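Long-range contact in putative glycosyltransferase (Mannosyltransferase) involved in glycosylating the PBCV-1 major capsid protein (PDB 2P6W), which is the N-terminal domain of a larger viral enzyme, binds manganese and UDP-sugar, and probably transfers sugar in glycosylating the major capsid protein: residues S72-Y84 / N121-E133. Residues are numbered along the deposited sequence; the frame is centred on the assembly and turned at random.
Sequences STEWFLWLDSDVY and NTGVKFVHKDALE. With MN (manganese (II) ion), chain B.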
ATOM      1  N   SER A  72      -2.582 -10.819 -15.837  1.00 25.60           N
ATOM      2  CA  SER A  72      -4.012 -10.547 -16.045  1.00 25.83           C
ATOM      3  C   SER A  72      -4.583  -9.515 -15.061  1.00 25.40           C
ATOM      4  O   SER A  72      -5.776  -9.192 -15.110  1.00 25.10           O
ATOM      5  CB  SER A  72      -4.819 -11.848 -15.989  1.00 26.55           C
ATOM      6  OG  SER A  72      -4.423 -12.698 -17.052  1.00 29.47           O
ATOM      7  N   THR A  73      -3.734  -9.020 -14.163  1.00 24.53           N
ATOM      8  CA  THR A  73      -4.160  -8.043 -13.140  1.00 23.56           C
ATOM      9  C   THR A  73      -4.795  -6.800 -13.746  1.00 23.41           C
ATOM     10  O   THR A  73      -4.280  -6.249 -14.716  1.00 23.63           O
ATOM     11  CB  THR A  73      -2.974  -7.600 -12.267  1.00 23.66           C
ATOM     12  OG1 THR A  73      -2.307  -8.751 -11.731  1.00 22.56           O
ATOM     13  CG2 THR A  73      -3.454  -6.712 -11.112  1.00 23.36           C
ATOM     14  N   GLU A  74      -5.928  -6.372 -13.187  1.00 23.25           N
ATOM     15  CA  GLU A  74      -6.517  -5.078 -13.525  1.00 23.69           C
ATOM     16  C   GLU A  74      -6.154  -4.019 -12.501  1.00 23.13           C
ATOM     17  O   GLU A  74      -5.807  -2.899 -12.870  1.00 22.85           O
ATOM     18  CB  GLU A  74      -8.029  -5.183 -13.617  1.00 24.14           C
ATOM     19  CG  GLU A  74      -8.496  -6.096 -14.727  1.00 28.64           C
ATOM     20  CD  GLU A  74      -9.991  -6.274 -14.695  1.00 32.87           C
ATOM     21  OE1 GLU A  74     -10.684  -5.326 -15.119  1.00 36.62           O
ATOM     22  OE2 GLU A  74     -10.458  -7.344 -14.226  1.00 32.89           O
ATOM     23  N   TRP A  75      -6.258  -4.379 -11.220  1.00 23.20           N
ATOM     24  CA  TRP A  75      -5.877  -3.478 -10.125  1.00 22.20           C
ATOM     25  C   TRP A  75      -4.776  -4.067  -9.266  1.00 22.19           C
ATOM     26  O   TRP A  75      -4.907  -5.199  -8.780  1.00 21.98           O
ATOM     27  CB  TRP A  75      -7.064  -3.180  -9.211  1.00 23.84           C
ATOM     28  CG  TRP A  75      -8.008  -2.188  -9.812  1.00 24.94           C
ATOM     29  CD1 TRP A  75      -9.191  -2.455 -10.438  1.00 26.83           C
ATOM     30  CD2 TRP A  75      -7.836  -0.771  -9.867  1.00 25.94           C
ATOM     31  NE1 TRP A  75      -9.761  -1.291 -10.886  1.00 27.20           N
ATOM     32  CE2 TRP A  75      -8.958  -0.239 -10.542  1.00 26.43           C
ATOM     33  CE3 TRP A  75      -6.849   0.102  -9.416  1.00 24.89           C
ATOM     34  CZ2 TRP A  75      -9.117   1.130 -10.767  1.00 26.44           C
ATOM     35  CZ3 TRP A  75      -7.015   1.479  -9.652  1.00 25.55           C
ATOM     36  CH2 TRP A  75      -8.132   1.963 -10.317  1.00 26.51           C
ATOM     37  N   PHE A  76      -3.708  -3.295  -9.081  1.00 20.77           N
ATOM     38  CA  PHE A  76      -2.625  -3.650  -8.159  1.00 21.02           C
ATOM     39  C   PHE A  76      -2.866  -2.894  -6.876  1.00 22.07           C
ATOM     40  O   PHE A  76      -3.220  -1.717  -6.907  1.00 23.08           O
ATOM     41  CB  PHE A  76      -1.265  -3.252  -8.733  1.00 20.78           C
ATOM     42  CG  PHE A  76      -0.895  -4.041  -9.953  1.00 20.13           C
ATOM     43  CD1 PHE A  76      -0.233  -5.263  -9.834  1.00 19.73           C
ATOM     44  CD2 PHE A  76      -1.236  -3.572 -11.221  1.00 19.84           C
ATOM     45  CE1 PHE A  76       0.089  -6.003 -10.959  1.00 20.28           C
ATOM     46  CE2 PHE A  76      -0.911  -4.318 -12.363  1.00 21.96           C
ATOM     47  CZ  PHE A  76      -0.251  -5.540 -12.222  1.00 21.83           C
ATOM     48  N   LEU A  77      -2.704  -3.574  -5.748  1.00 21.27           N
ATOM     49  CA  LEU A  77      -2.911  -2.932  -4.455  1.00 21.18           C
ATOM     50  C   LEU A  77      -1.630  -3.108  -3.644  1.00 21.07           C
ATOM     51  O   LEU A  77      -1.314  -4.217  -3.225  1.00 21.40           O
ATOM     52  CB  LEU A  77      -4.116  -3.567  -3.734  1.00 21.26           C
ATOM     53  CG  LEU A  77      -4.334  -3.123  -2.286  1.00 21.44           C
ATOM     54  CD1 LEU A  77      -4.451  -1.596  -2.192  1.00 21.98           C
ATOM     55  CD2 LEU A  77      -5.563  -3.784  -1.694  1.00 22.12           C
ATOM     56  N   TRP A  78      -0.891  -2.017  -3.441  1.00 20.37           N
ATOM     57  CA  TRP A  78       0.289  -2.041  -2.573  1.00 19.99           C
ATOM     58  C   TRP A  78      -0.142  -1.886  -1.116  1.00 20.61           C
ATOM     59  O   TRP A  78      -0.899  -0.963  -0.818  1.00 21.09           O
ATOM     60  CB  TRP A  78       1.244  -0.874  -2.906  1.00 20.59           C
ATOM     61  CG  TRP A  78       2.280  -0.749  -1.841  1.00 21.03           C
ATOM     62  CD1 TRP A  78       2.271   0.096  -0.765  1.00 20.83           C
ATOM     63  CD2 TRP A  78       3.442  -1.577  -1.686  1.00 20.22           C
ATOM     64  NE1 TRP A  78       3.361  -0.146   0.041  1.00 21.36           N
ATOM     65  CE2 TRP A  78       4.101  -1.161  -0.509  1.00 22.03           C
ATOM     66  CE3 TRP A  78       3.995  -2.628  -2.434  1.00 20.00           C
ATOM     67  CZ2 TRP A  78       5.282  -1.766  -0.052  1.00 20.74           C
ATOM     68  CZ3 TRP A  78       5.185  -3.223  -1.987  1.00 20.94           C
ATOM     69  CH2 TRP A  78       5.807  -2.794  -0.801  1.00 20.21           C
ATOM     70  N   LEU A  79       0.351  -2.761  -0.233  1.00 19.98           N
ATOM     71  CA  LEU A  79       0.210  -2.591   1.219  1.00 19.78           C
ATOM     72  C   LEU A  79       1.581  -2.607   1.870  1.00 20.08           C
ATOM     73  O   LEU A  79       2.372  -3.545   1.639  1.00 20.41           O
ATOM     74  CB  LEU A  79      -0.590  -3.756   1.823  1.00 19.46           C
ATOM     75  CG  LEU A  79      -1.995  -3.991   1.285  1.00 19.86           C
ATOM     76  CD1 LEU A  79      -2.615  -5.182   2.011  1.00 21.87           C
ATOM     77  CD2 LEU A  79      -2.894  -2.760   1.364  1.00 21.76           C
ATOM     78  N   ASP A  80       1.875  -1.595   2.691  1.00 20.09           N
ATOM     79  CA  ASP A  80       3.107  -1.612   3.507  1.00 20.26           C
ATOM     80  C   ASP A  80       3.124  -2.894   4.329  1.00 20.32           C
ATOM     81  O   ASP A  80       2.064  -3.429   4.674  1.00 19.55           O
ATOM     82  CB  ASP A  80       3.135  -0.452   4.509  1.00 20.56           C
ATOM     83  CG  ASP A  80       3.503   0.880   3.880  1.00 21.98           C
ATOM     84  OD1 ASP A  80       3.735   0.937   2.654  1.00 21.58           O
ATOM     85  OD2 ASP A  80       3.555   1.875   4.639  1.00 20.79           O
ATOM     86  N   SER A  81       4.307  -3.378   4.682  1.00 19.64           N
ATOM     87  CA  SER A  81       4.384  -4.548   5.557  1.00 20.26           C
ATOM     88  C   SER A  81       3.897  -4.260   6.983  1.00 20.53           C
ATOM     89  O   SER A  81       3.743  -5.191   7.790  1.00 20.33           O
ATOM     90  CB  SER A  81       5.811  -5.117   5.589  1.00 20.64           C
ATOM     91  OG  SER A  81       6.737  -4.105   5.962  1.00 21.51           O
ATOM     92  N   ASP A  82       3.620  -2.991   7.280  1.00 20.41           N
ATOM     93  CA  ASP A  82       3.051  -2.622   8.573  1.00 20.18           C
ATOM     94  C   ASP A  82       1.514  -2.415   8.467  1.00 20.58           C
ATOM     95  O   ASP A  82       0.883  -1.838   9.351  1.00 20.68           O
ATOM     96  CB  ASP A  82       3.770  -1.410   9.137  1.00 20.90           C
ATOM     97  CG  ASP A  82       4.065  -0.357   8.081  1.00 23.57           C
ATOM     98  OD1 ASP A  82       5.197  -0.350   7.533  1.00 25.23           O
ATOM     99  OD2 ASP A  82       3.177   0.461   7.791  1.00 26.01           O
ATOM    100  N   VAL A  83       0.925  -2.933   7.391  1.00 20.34           N
ATOM    101  CA  VAL A  83      -0.533  -2.915   7.228  1.00 21.02           C
ATOM    102  C   VAL A  83      -1.050  -4.353   7.349  1.00 21.87           C
ATOM    103  O   VAL A  83      -0.421  -5.281   6.846  1.00 21.69           O
ATOM    104  CB  VAL A  83      -0.941  -2.321   5.845  1.00 20.60           C
ATOM    105  CG1 VAL A  83      -2.422  -2.518   5.605  1.00 21.02           C
ATOM    106  CG2 VAL A  83      -0.593  -0.830   5.766  1.00 20.43           C
ATOM    107  N   TYR A  84      -2.180  -4.560   8.022  1.00 22.29           N
ATOM    108  CA  TYR A  84      -2.741  -5.912   8.034  1.00 22.78           C
ATOM    109  C   TYR A  84      -4.235  -5.901   7.760  1.00 23.07           C
ATOM    110  O   TYR A  84      -4.861  -4.851   7.708  1.00 23.03           O
ATOM    111  CB  TYR A  84      -2.442  -6.624   9.348  1.00 23.73           C
ATOM    112  CG  TYR A  84      -3.079  -5.987  10.561  1.00 23.93           C
ATOM    113  CD1 TYR A  84      -4.312  -6.425  11.043  1.00 24.43           C
ATOM    114  CD2 TYR A  84      -2.426  -4.967  11.252  1.00 22.46           C
ATOM    115  CE1 TYR A  84      -4.888  -5.843  12.159  1.00 23.67           C
ATOM    116  CE2 TYR A  84      -2.989  -4.375  12.383  1.00 23.79           C
ATOM    117  CZ  TYR A  84      -4.231  -4.818  12.832  1.00 24.74           C
ATOM    118  OH  TYR A  84      -4.790  -4.246  13.951  1.00 27.15           O
ATOM    119  N   ASN A 121      -1.553   9.319   2.215  1.00 19.62           N
ATOM    120  CA  ASN A 121      -0.679   8.322   2.812  1.00 20.80           C
ATOM    121  C   ASN A 121      -0.684   7.091   1.915  1.00 20.28           C
ATOM    122  O   ASN A 121      -1.725   6.439   1.766  1.00 20.91           O
ATOM    123  CB  ASN A 121      -1.176   7.989   4.216  1.00 21.35           C
ATOM    124  CG  ASN A 121      -0.325   6.954   4.897  1.00 22.36           C
ATOM    125  OD1 ASN A 121      -0.215   5.811   4.433  1.00 21.96           O
ATOM    126  ND2 ASN A 121       0.236   7.321   6.050  1.00 24.46           N
ATOM    127  N   THR A 122       0.476   6.781   1.320  1.00 20.40           N
ATOM    128  CA  THR A 122       0.540   5.736   0.297  1.00 20.90           C
ATOM    129  C   THR A 122       0.916   4.363   0.857  1.00 20.58           C
ATOM    130  O   THR A 122       1.329   3.477   0.106  1.00 20.89           O
ATOM    131  CB  THR A 122       1.498   6.118  -0.858  1.00 21.14           C
ATOM    132  OG1 THR A 122       2.772   6.484  -0.318  1.00 22.53           O
ATOM    133  CG2 THR A 122       0.912   7.274  -1.706  1.00 19.69           C
ATOM    134  N   GLY A 123       0.712   4.179   2.166  1.00 21.01           N
ATOM    135  CA  GLY A 123       0.886   2.867   2.799  1.00 20.22           C
ATOM    136  C   GLY A 123      -0.114   1.855   2.248  1.00 20.14           C
ATOM    137  O   GLY A 123       0.092   0.638   2.338  1.00 20.50           O
ATOM    138  N   VAL A 124      -1.211   2.373   1.694  1.00 19.77           N
ATOM    139  CA  VAL A 124      -2.214   1.597   0.941  1.00 19.85           C
ATOM    140  C   VAL A 124      -2.476   2.386  -0.341  1.00 20.19           C
ATOM    141  O   VAL A 124      -2.831   3.564  -0.265  1.00 20.46           O
ATOM    142  CB  VAL A 124      -3.548   1.472   1.716  1.00 19.64           C
ATOM    143  CG1 VAL A 124      -4.542   0.666   0.903  1.00 18.40           C
ATOM    144  CG2 VAL A 124      -3.309   0.774   3.073  1.00 20.06           C
ATOM    145  N   LYS A 125      -2.283   1.749  -1.498  1.00 20.63           N
ATOM    146  CA  LYS A 125      -2.327   2.473  -2.775  1.00 20.02           C
ATOM    147  C   LYS A 125      -2.784   1.521  -3.867  1.00 20.79           C
ATOM    148  O   LYS A 125      -2.156   0.474  -4.090  1.00 20.98           O
ATOM    149  CB  LYS A 125      -0.930   3.020  -3.128  1.00 20.78           C
ATOM    150  CG  LYS A 125      -0.844   3.752  -4.456  1.00 20.89           C
ATOM    151  CD  LYS A 125       0.583   4.254  -4.751  1.00 21.34           C
ATOM    152  CE  LYS A 125       1.547   3.111  -5.089  1.00 22.52           C
ATOM    153  NZ  LYS A 125       2.821   3.665  -5.739  1.00 22.68           N
ATOM    154  N   PHE A 126      -3.885   1.881  -4.530  1.00 20.49           N
ATOM    155  CA  PHE A 126      -4.423   1.127  -5.661  1.00 20.50           C
ATOM    156  C   PHE A 126      -3.895   1.729  -6.940  1.00 21.06           C
ATOM    157  O   PHE A 126      -4.013   2.933  -7.150  1.00 20.79           O
ATOM    158  CB  PHE A 126      -5.951   1.248  -5.721  1.00 20.06           C
ATOM    159  CG  PHE A 126      -6.684   0.486  -4.649  1.00 19.39           C
ATOM    160  CD1 PHE A 126      -7.253  -0.746  -4.935  1.00 20.18           C
ATOM    161  CD2 PHE A 126      -6.865   1.030  -3.369  1.00 21.02           C
ATOM    162  CE1 PHE A 126      -7.973  -1.458  -3.955  1.00 21.86           C
ATOM    163  CE2 PHE A 126      -7.585   0.316  -2.381  1.00 21.62           C
ATOM    164  CZ  PHE A 126      -8.142  -0.915  -2.688  1.00 22.42           C
ATOM    165  N   VAL A 127      -3.341   0.874  -7.800  1.00 21.09           N
ATOM    166  CA  VAL A 127      -2.750   1.292  -9.070  1.00 20.79           C
ATOM    167  C   VAL A 127      -3.343   0.444 -10.198  1.00 20.45           C
ATOM    168  O   VAL A 127      -3.190  -0.780 -10.198  1.00 20.74           O
ATOM    169  CB  VAL A 127      -1.215   1.047  -9.071  1.00 20.59           C
ATOM    170  CG1 VAL A 127      -0.587   1.634 -10.337  1.00 22.68           C
ATOM    171  CG2 VAL A 127      -0.565   1.645  -7.836  1.00 20.73           C
ATOM    172  N   HIS A 128      -3.995   1.087 -11.170  1.00 20.40           N
ATOM    173  CA  HIS A 128      -4.589   0.375 -12.294  1.00 20.73           C
ATOM    174  C   HIS A 128      -3.473  -0.149 -13.190  1.00 20.25           C
ATOM    175  O   HIS A 128      -2.400   0.469 -13.277  1.00 21.13           O
ATOM    176  CB  HIS A 128      -5.457   1.325 -13.107  1.00 20.61           C
ATOM    177  CG  HIS A 128      -6.317   0.636 -14.117  1.00 21.17           C
ATOM    178  ND1 HIS A 128      -5.922   0.453 -15.426  1.00 23.24           N
ATOM    179  CD2 HIS A 128      -7.546   0.078 -14.016  1.00 23.48           C
ATOM    180  CE1 HIS A 128      -6.867  -0.190 -16.086  1.00 25.00           C
ATOM    181  NE2 HIS A 128      -7.867  -0.428 -15.256  1.00 23.49           N
ATOM    182  N   LYS A 129      -3.726  -1.267 -13.869  1.00 20.73           N
ATOM    183  CA  LYS A 129      -2.719  -1.822 -14.775  1.00 21.18           C
ATOM    184  C   LYS A 129      -2.193  -0.810 -15.782  1.00 20.81           C
ATOM    185  O   LYS A 129      -1.041  -0.910 -16.204  1.00 21.38           O
ATOM    186  CB  LYS A 129      -3.225  -3.076 -15.492  1.00 21.83           C
ATOM    187  CG  LYS A 129      -4.423  -2.850 -16.353  1.00 24.35           C
ATOM    188  CD  LYS A 129      -4.438  -3.829 -17.537  1.00 30.13           C
ATOM    189  CE  LYS A 129      -5.714  -3.684 -18.361  1.00 32.44           C
ATOM    190  NZ  LYS A 129      -5.738  -2.471 -19.228  1.00 34.94           N
ATOM    191  N   ASP A 130      -3.023   0.157 -16.172  1.00 20.63           N
ATOM    192  CA  ASP A 130      -2.625   1.131 -17.192  1.00 21.33           C
ATOM    193  C   ASP A 130      -1.711   2.205 -16.622  1.00 21.18           C
ATOM    194  O   ASP A 130      -1.269   3.083 -17.360  1.00 21.64           O
ATOM    195  CB  ASP A 130      -3.842   1.760 -17.884  1.00 21.36           C
ATOM    196  CG  ASP A 130      -4.556   0.774 -18.812  1.00 23.20           C
ATOM    197  OD1 ASP A 130      -3.907  -0.170 -19.314  1.00 27.76           O
ATOM    198  OD2 ASP A 130      -5.756   0.931 -19.069  1.00 24.20           O
ATOM    199  N   ALA A 131      -1.445   2.131 -15.315  1.00 20.59           N
ATOM    200  CA  ALA A 131      -0.482   3.030 -14.671  1.00 20.29           C
ATOM    201  C   ALA A 131       0.852   2.340 -14.361  1.00 19.94           C
ATOM    202  O   ALA A 131       1.703   2.916 -13.671  1.00 20.60           O
ATOM    203  CB  ALA A 131      -1.071   3.649 -13.397  1.00 20.60           C
ATOM    204  N   LEU A 132       1.067   1.132 -14.891  1.00 20.59           N
ATOM    205  CA  LEU A 132       2.354   0.471 -14.638  1.00 20.77           C
ATOM    206  C   LEU A 132       3.519   1.281 -15.202  1.00 20.96           C
ATOM    207  O   LEU A 132       4.581   1.355 -14.577  1.00 21.00           O
ATOM    208  CB  LEU A 132       2.379  -0.931 -15.231  1.00 21.67           C
ATOM    209  CG  LEU A 132       1.592  -1.978 -14.454  1.00 22.49           C
ATOM    210  CD1 LEU A 132       1.542  -3.254 -15.292  1.00 22.42           C
ATOM    211  CD2 LEU A 132       2.184  -2.274 -13.071  1.00 23.99           C
ATOM    212  N   GLU A 133       3.319   1.913 -16.356  1.00 20.49           N
ATOM    213  CA  GLU A 133       4.414   2.696 -16.948  1.00 21.42           C
ATOM    214  C   GLU A 133       4.669   3.960 -16.133  1.00 21.20           C
ATOM    215  O   GLU A 133       5.796   4.464 -16.066  1.00 22.19           O
ATOM    216  CB  GLU A 133       4.089   3.010 -18.407  1.00 21.66           C
ATOM    217  CG  GLU A 133       4.217   1.769 -19.281  1.00 21.27           C
ATOM    218  CD  GLU A 133       5.660   1.367 -19.468  1.00 23.78           C
ATOM    219  OE1 GLU A 133       6.476   2.244 -19.831  1.00 24.04           O
ATOM    220  OE2 GLU A 133       5.970   0.174 -19.252  1.00 22.31           O
TER
HETATM  221 MN    MN B 214       3.511   2.226   6.761  1.00 22.11          MN
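Strands 75-79 and 124-128 run antiparallel at the middle of the six-stranded mixed sheet of a GT-A glycosyltransferase domain, their axes 4.6 Å apart at closest approach, with Phe76-Val127 and Trp78-Lys125 as hydrogen-bonded pairs. The ladder is straightest at Val127 N to Phe76 O (2.7 Å, 171°), and Lys129 N to Glu74 O extends it past the end of strand 124-128. On one face of the sheet Trp75, Leu77, Leu79, Val124, Phe126 and His128 line up. With CG anti to the backbone N (chi1 -169°), the imidazole of His128 turns its CD2 edge to the six-membered ring of Trp75 in a T-shaped stack, the planes at 86°. His128 CB also lies over that ring in a CH-pi contact. Leu77 CD1 lies almost centrally over Phe126, 3.6 Å from the ring centroid. Val124 CG1 meets both Leu77 CD1 and Leu79 CD2. On the other face, Leu132 at the start of helix 132-140 lays CD2 over the Phe76 ring, while helix 59-69 packs on Phe76 through Ile63 and Ala67. Lys125 reaches from this face to salt bridges with Glu153 and Glu135. Strand 75-79 runs into the DxD motif, where Asp80 N bonds to Gly123 O, and Asp80 and Asp82 bind manganese together with His195. Arg59 forms a salt bridge with Asp80 OD1. The indole holds the same oxygen: Trp78 NE1, in its ring plane, meets the anti lone pair of Asp80 OD1 at 2.9 Å, away from OD2, which grips the manganese.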